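Local coordinates for MHC class I antigen (Ctenopharyngodon idella, PDB 5H5Z), which probably presents short peptides to T cells at the cell surface, in complex with beta-2-microglobulin, at residues 33-44 with 58-69. Sequence-based numbering, arbitrary orientation.
Sequences MYFDSNSMKAVP and WDRQTQVLIGAH
Three rings carry this contact: Phe35, Trp58 and His69. Leu65 CB sits over the centre of one face of the Phe35 ring, 3.5 Å from its centroid. This is the alpha1 half of the MHC class I peptide-binding platform. The CA of Ala42 lies at the edge of the Phe35 ring, in its plane. One face of the Trp58 indole takes the backbone of Val43 and the ring of Pro44, whose CA comes to 3.3 Å from Trp58 CZ2. At the indole edge lies Met33, with its CG 3.5 Å from Trp58 CZ3. Ser37 CB is centred over one face of the His69 ring, a CH-pi contact of 3.7 Å to the centroid. The Met40 methyl CE reaches the same imidazole obliquely, 3.5 Å from His69 CD2.

Helix 55-82 packs over the outermost strand 43-44 and its neighbour 30-36. The axes of 33-36 and 58-69 cross at -44°, 9.2 Å apart. Phe35 CG is anti to the backbone N (chi1 176°), which turns the ring so that a face meets Leu65. Gln61, whose CG packs on Ala42 CB, gives its OE1 to a hydrogen bond with the backbone of the bound peptide. Ser37 OG is hydrogen-bonded to Phe21 N on the neighbouring strand.

Thr62 ties the helix to the chain at Ala42. Its hydroxyl donates to Trp58 O, on the opposite face of that carbonyl from Thr62 N. The same OG1 accepts the backbone N-H of Ala42, at 3.0 Å and a nearly straight 165°.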
loop_
_atom_site.group_PDB
_atom_site.type_symbol
_atom_site.label_atom_id
_atom_site.label_comp_id
_atom_site.label_asym_id
_atom_site.label_seq_id
_atom_site.Cartn_x
_atom_site.Cartn_y
_atom_site.Cartn_z
ATOM N N MET A 33 -11.081 -1.835 -7.551
ATOM C CA MET A 33 -11.844 -0.767 -8.208
ATOM C C MET A 33 -11.007 0.504 -8.309
ATOM O O MET A 33 -10.218 0.798 -7.408
ATOM C CB MET A 33 -13.131 -0.496 -7.417
ATOM C CG MET A 33 -14.008 0.640 -7.929
ATOM S SD MET A 33 -13.444 2.268 -7.396
ATOM C CE MET A 33 -13.740 2.194 -5.647
ATOM N N TYR A 34 -11.199 1.250 -9.397
ATOM C CA TYR A 34 -10.616 2.585 -9.562
ATOM C C TYR A 34 -11.647 3.570 -10.129
ATOM O O TYR A 34 -12.466 3.194 -10.963
ATOM C CB TYR A 34 -9.406 2.526 -10.492
ATOM C CG TYR A 34 -8.770 3.875 -10.732
ATOM C CD1 TYR A 34 -7.907 4.427 -9.789
ATOM C CD2 TYR A 34 -9.044 4.608 -11.889
ATOM C CE1 TYR A 34 -7.318 5.660 -9.993
ATOM C CE2 TYR A 34 -8.460 5.848 -12.101
ATOM C CZ TYR A 34 -7.596 6.365 -11.147
ATOM O OH TYR A 34 -7.006 7.585 -11.335
ATOM N N PHE A 35 -11.589 4.824 -9.679
ATOM C CA PHE A 35 -12.360 5.922 -10.268
ATOM C C PHE A 35 -11.547 7.201 -10.185
ATOM O O PHE A 35 -10.884 7.454 -9.180
ATOM C CB PHE A 35 -13.688 6.114 -9.521
ATOM C CG PHE A 35 -14.516 7.292 -10.003
ATOM C CD1 PHE A 35 -14.291 8.578 -9.509
ATOM C CD2 PHE A 35 -15.541 7.110 -10.926
ATOM C CE1 PHE A 35 -15.056 9.660 -9.945
ATOM C CE2 PHE A 35 -16.314 8.182 -11.359
ATOM C CZ PHE A 35 -16.074 9.461 -10.872
ATOM N N ASP A 36 -11.601 8.007 -11.240
ATOM C CA ASP A 36 -11.145 9.387 -11.131
ATOM C C ASP A 36 -12.017 10.368 -11.907
ATOM O O ASP A 36 -12.807 9.968 -12.768
ATOM C CB ASP A 36 -9.630 9.547 -11.412
ATOM C CG ASP A 36 -9.270 9.474 -12.890
ATOM O OD1 ASP A 36 -9.995 10.035 -13.738
ATOM O OD2 ASP A 36 -8.213 8.882 -13.200
ATOM N N SER A 37 -11.874 11.651 -11.581
ATOM C CA SER A 37 -12.721 12.696 -12.150
ATOM C C SER A 37 -12.312 13.134 -13.565
ATOM O O SER A 37 -13.003 13.947 -14.191
ATOM C CB SER A 37 -12.796 13.898 -11.203
ATOM O OG SER A 37 -11.500 14.350 -10.859
ATOM N N ASN A 38 -11.197 12.601 -14.061
ATOM C CA ASN A 38 -10.811 12.798 -15.458
ATOM C C ASN A 38 -11.566 11.855 -16.393
ATOM O O ASN A 38 -12.132 12.291 -17.391
ATOM C CB ASN A 38 -9.300 12.636 -15.646
ATOM C CG ASN A 38 -8.513 13.832 -15.138
ATOM O OD1 ASN A 38 -9.046 14.933 -14.998
ATOM N ND2 ASN A 38 -7.229 13.622 -14.871
ATOM N N SER A 39 -11.573 10.565 -16.066
ATOM C CA SER A 39 -12.312 9.585 -16.864
ATOM C C SER A 39 -13.802 9.592 -16.524
ATOM O O SER A 39 -14.630 9.252 -17.367
ATOM C CB SER A 39 -11.731 8.180 -16.686
ATOM O OG SER A 39 -12.066 7.637 -15.420
ATOM N N MET A 40 -14.124 9.986 -15.289
ATOM C CA MET A 40 -15.493 9.960 -14.747
ATOM C C MET A 40 -16.140 8.580 -14.825
ATOM O O MET A 40 -17.360 8.464 -14.979
ATOM C CB MET A 40 -16.392 11.012 -15.422
ATOM C CG MET A 40 -16.089 12.446 -15.033
ATOM S SD MET A 40 -16.438 12.823 -13.300
ATOM C CE MET A 40 -16.337 14.610 -13.357
ATOM N N LYS A 41 -15.321 7.536 -14.719
ATOM C CA LYS A 41 -15.805 6.167 -14.856
ATOM C C LYS A 41 -15.168 5.259 -13.817
ATOM O O LYS A 41 -13.950 5.271 -13.640
ATOM C CB LYS A 41 -15.546 5.628 -16.276
ATOM C CG LYS A 41 -16.269 6.383 -17.395
ATOM C CD LYS A 41 -17.789 6.219 -17.340
ATOM C CE LYS A 41 -18.524 7.284 -18.158
ATOM N NZ LYS A 41 -18.950 8.505 -17.393
ATOM N N ALA A 42 -16.000 4.494 -13.118
ATOM C CA ALA A 42 -15.515 3.467 -12.199
ATOM C C ALA A 42 -15.231 2.196 -12.985
ATOM O O ALA A 42 -16.071 1.747 -13.781
ATOM C CB ALA A 42 -16.535 3.196 -11.106
ATOM N N VAL A 43 -14.056 1.614 -12.758
ATOM C CA VAL A 43 -13.604 0.445 -13.525
ATOM C C VAL A 43 -13.067 -0.694 -12.642
ATOM O O VAL A 43 -12.520 -0.442 -11.554
ATOM C CB VAL A 43 -12.540 0.827 -14.591
ATOM C CG1 VAL A 43 -13.149 1.702 -15.680
ATOM C CG2 VAL A 43 -11.342 1.514 -13.951
ATOM N N PRO A 44 -13.217 -1.952 -13.113
ATOM C CA PRO A 44 -12.716 -3.132 -12.407
ATOM C C PRO A 44 -11.196 -3.211 -12.424
ATOM O O PRO A 44 -10.567 -2.775 -13.389
ATOM C CB PRO A 44 -13.299 -4.299 -13.214
ATOM C CG PRO A 44 -13.536 -3.742 -14.576
ATOM C CD PRO A 44 -13.961 -2.324 -14.336
ATOM N N TRP A 58 -21.240 -1.348 -12.571
ATOM C CA TRP A 58 -20.284 -0.266 -12.798
ATOM C C TRP A 58 -20.957 1.072 -13.100
ATOM O O TRP A 58 -20.468 2.112 -12.667
ATOM C CB TRP A 58 -19.244 -0.666 -13.850
ATOM C CG TRP A 58 -18.325 -1.733 -13.319
ATOM C CD1 TRP A 58 -18.232 -3.032 -13.742
ATOM C CD2 TRP A 58 -17.399 -1.598 -12.235
ATOM N NE1 TRP A 58 -17.291 -3.706 -12.998
ATOM C CE2 TRP A 58 -16.763 -2.850 -12.068
ATOM C CE3 TRP A 58 -17.033 -0.537 -11.397
ATOM C CZ2 TRP A 58 -15.791 -3.072 -11.086
ATOM C CZ3 TRP A 58 -16.057 -0.757 -10.428
ATOM C CH2 TRP A 58 -15.451 -2.016 -10.280
ATOM N N ASP A 59 -22.100 1.045 -13.786
ATOM C CA ASP A 59 -22.867 2.274 -14.005
ATOM C C ASP A 59 -23.314 2.882 -12.675
ATOM O O ASP A 59 -23.265 4.103 -12.495
ATOM C CB ASP A 59 -24.073 2.029 -14.923
ATOM C CG ASP A 59 -23.664 1.675 -16.348
ATOM O OD1 ASP A 59 -22.496 1.915 -16.725
ATOM O OD2 ASP A 59 -24.514 1.152 -17.097
ATOM N N ARG A 60 -23.742 2.020 -11.753
ATOM C CA ARG A 60 -24.162 2.446 -10.419
ATOM C C ARG A 60 -22.992 2.985 -9.604
ATOM O O ARG A 60 -23.121 4.015 -8.936
ATOM C CB ARG A 60 -24.875 1.308 -9.679
ATOM C CG ARG A 60 -26.389 1.407 -9.777
ATOM C CD ARG A 60 -27.093 0.057 -9.757
ATOM N NE ARG A 60 -28.494 0.217 -10.142
ATOM C CZ ARG A 60 -28.926 0.271 -11.403
ATOM N NH1 ARG A 60 -28.064 0.159 -12.411
ATOM N NH2 ARG A 60 -30.219 0.439 -11.659
ATOM N N GLN A 61 -21.851 2.303 -9.682
ATOM C CA GLN A 61 -20.650 2.746 -8.974
ATOM C C GLN A 61 -20.135 4.083 -9.519
ATOM O O GLN A 61 -19.741 4.963 -8.750
ATOM C CB GLN A 61 -19.554 1.675 -9.020
ATOM C CG GLN A 61 -18.396 1.949 -8.074
ATOM C CD GLN A 61 -18.853 2.122 -6.638
ATOM O OE1 GLN A 61 -19.059 1.144 -5.913
ATOM N NE2 GLN A 61 -19.023 3.374 -6.222
ATOM N N THR A 62 -20.155 4.218 -10.843
ATOM C CA THR A 62 -19.802 5.461 -11.520
ATOM C C THR A 62 -20.685 6.613 -11.026
ATOM O O THR A 62 -20.184 7.695 -10.710
ATOM C CB THR A 62 -19.919 5.311 -13.055
ATOM O OG1 THR A 62 -18.932 4.380 -13.521
ATOM C CG2 THR A 62 -19.718 6.648 -13.764
ATOM N N GLN A 63 -21.991 6.367 -10.940
ATOM C CA GLN A 63 -22.931 7.391 -10.494
ATOM C C GLN A 63 -22.678 7.839 -9.052
ATOM O O GLN A 63 -22.724 9.031 -8.761
ATOM C CB GLN A 63 -24.383 6.928 -10.686
ATOM C CG GLN A 63 -25.358 8.069 -10.918
ATOM C CD GLN A 63 -24.979 8.954 -12.104
ATOM O OE1 GLN A 63 -25.276 10.146 -12.108
ATOM N NE2 GLN A 63 -24.318 8.377 -13.110
ATOM N N VAL A 64 -22.407 6.884 -8.164
ATOM C CA VAL A 64 -22.102 7.179 -6.761
ATOM C C VAL A 64 -20.857 8.073 -6.668
ATOM O O VAL A 64 -20.836 9.076 -5.933
ATOM C CB VAL A 64 -21.914 5.873 -5.941
ATOM C CG1 VAL A 64 -21.333 6.161 -4.562
ATOM C CG2 VAL A 64 -23.232 5.129 -5.805
ATOM N N LEU A 65 -19.835 7.731 -7.445
ATOM C CA LEU A 65 -18.551 8.439 -7.367
ATOM C C LEU A 65 -18.514 9.786 -8.090
ATOM O O LEU A 65 -17.735 10.660 -7.709
ATOM C CB LEU A 65 -17.396 7.528 -7.781
ATOM C CG LEU A 65 -17.251 6.329 -6.830
ATOM C CD1 LEU A 65 -16.325 5.257 -7.395
ATOM C CD2 LEU A 65 -16.822 6.760 -5.430
ATOM N N ILE A 66 -19.360 9.962 -9.111
ATOM C CA ILE A 66 -19.554 11.293 -9.702
ATOM C C ILE A 66 -20.124 12.205 -8.612
ATOM O O ILE A 66 -19.669 13.343 -8.441
ATOM C CB ILE A 66 -20.474 11.274 -10.947
ATOM C CG1 ILE A 66 -19.785 10.581 -12.129
ATOM C CG2 ILE A 66 -20.857 12.690 -11.357
ATOM C CD1 ILE A 66 -20.729 10.236 -13.271
ATOM N N GLY A 67 -21.094 11.683 -7.860
ATOM C CA GLY A 67 -21.652 12.371 -6.694
ATOM C C GLY A 67 -20.606 12.683 -5.633
ATOM O O GLY A 67 -20.571 13.794 -5.100
ATOM N N ALA A 68 -19.753 11.702 -5.331
ATOM C CA ALA A 68 -18.658 11.887 -4.366
ATOM C C ALA A 68 -17.690 12.997 -4.782
ATOM O O ALA A 68 -17.271 13.803 -3.949
ATOM C CB ALA A 68 -17.910 10.583 -4.144
ATOM N N HIS A 69 -17.342 13.029 -6.069
ATOM C CA HIS A 69 -16.513 14.090 -6.644
ATOM C C HIS A 69 -17.122 15.479 -6.428
ATOM O O HIS A 69 -16.437 16.399 -5.968
ATOM C CB HIS A 69 -16.269 13.818 -8.133
ATOM C CG HIS A 69 -15.790 15.007 -8.909
ATOM N ND1 HIS A 69 -14.663 15.723 -8.564
ATOM C CD2 HIS A 69 -16.279 15.592 -10.027
ATOM C CE1 HIS A 69 -14.483 16.701 -9.433
ATOM N NE2 HIS A 69 -15.451 16.645 -10.329
#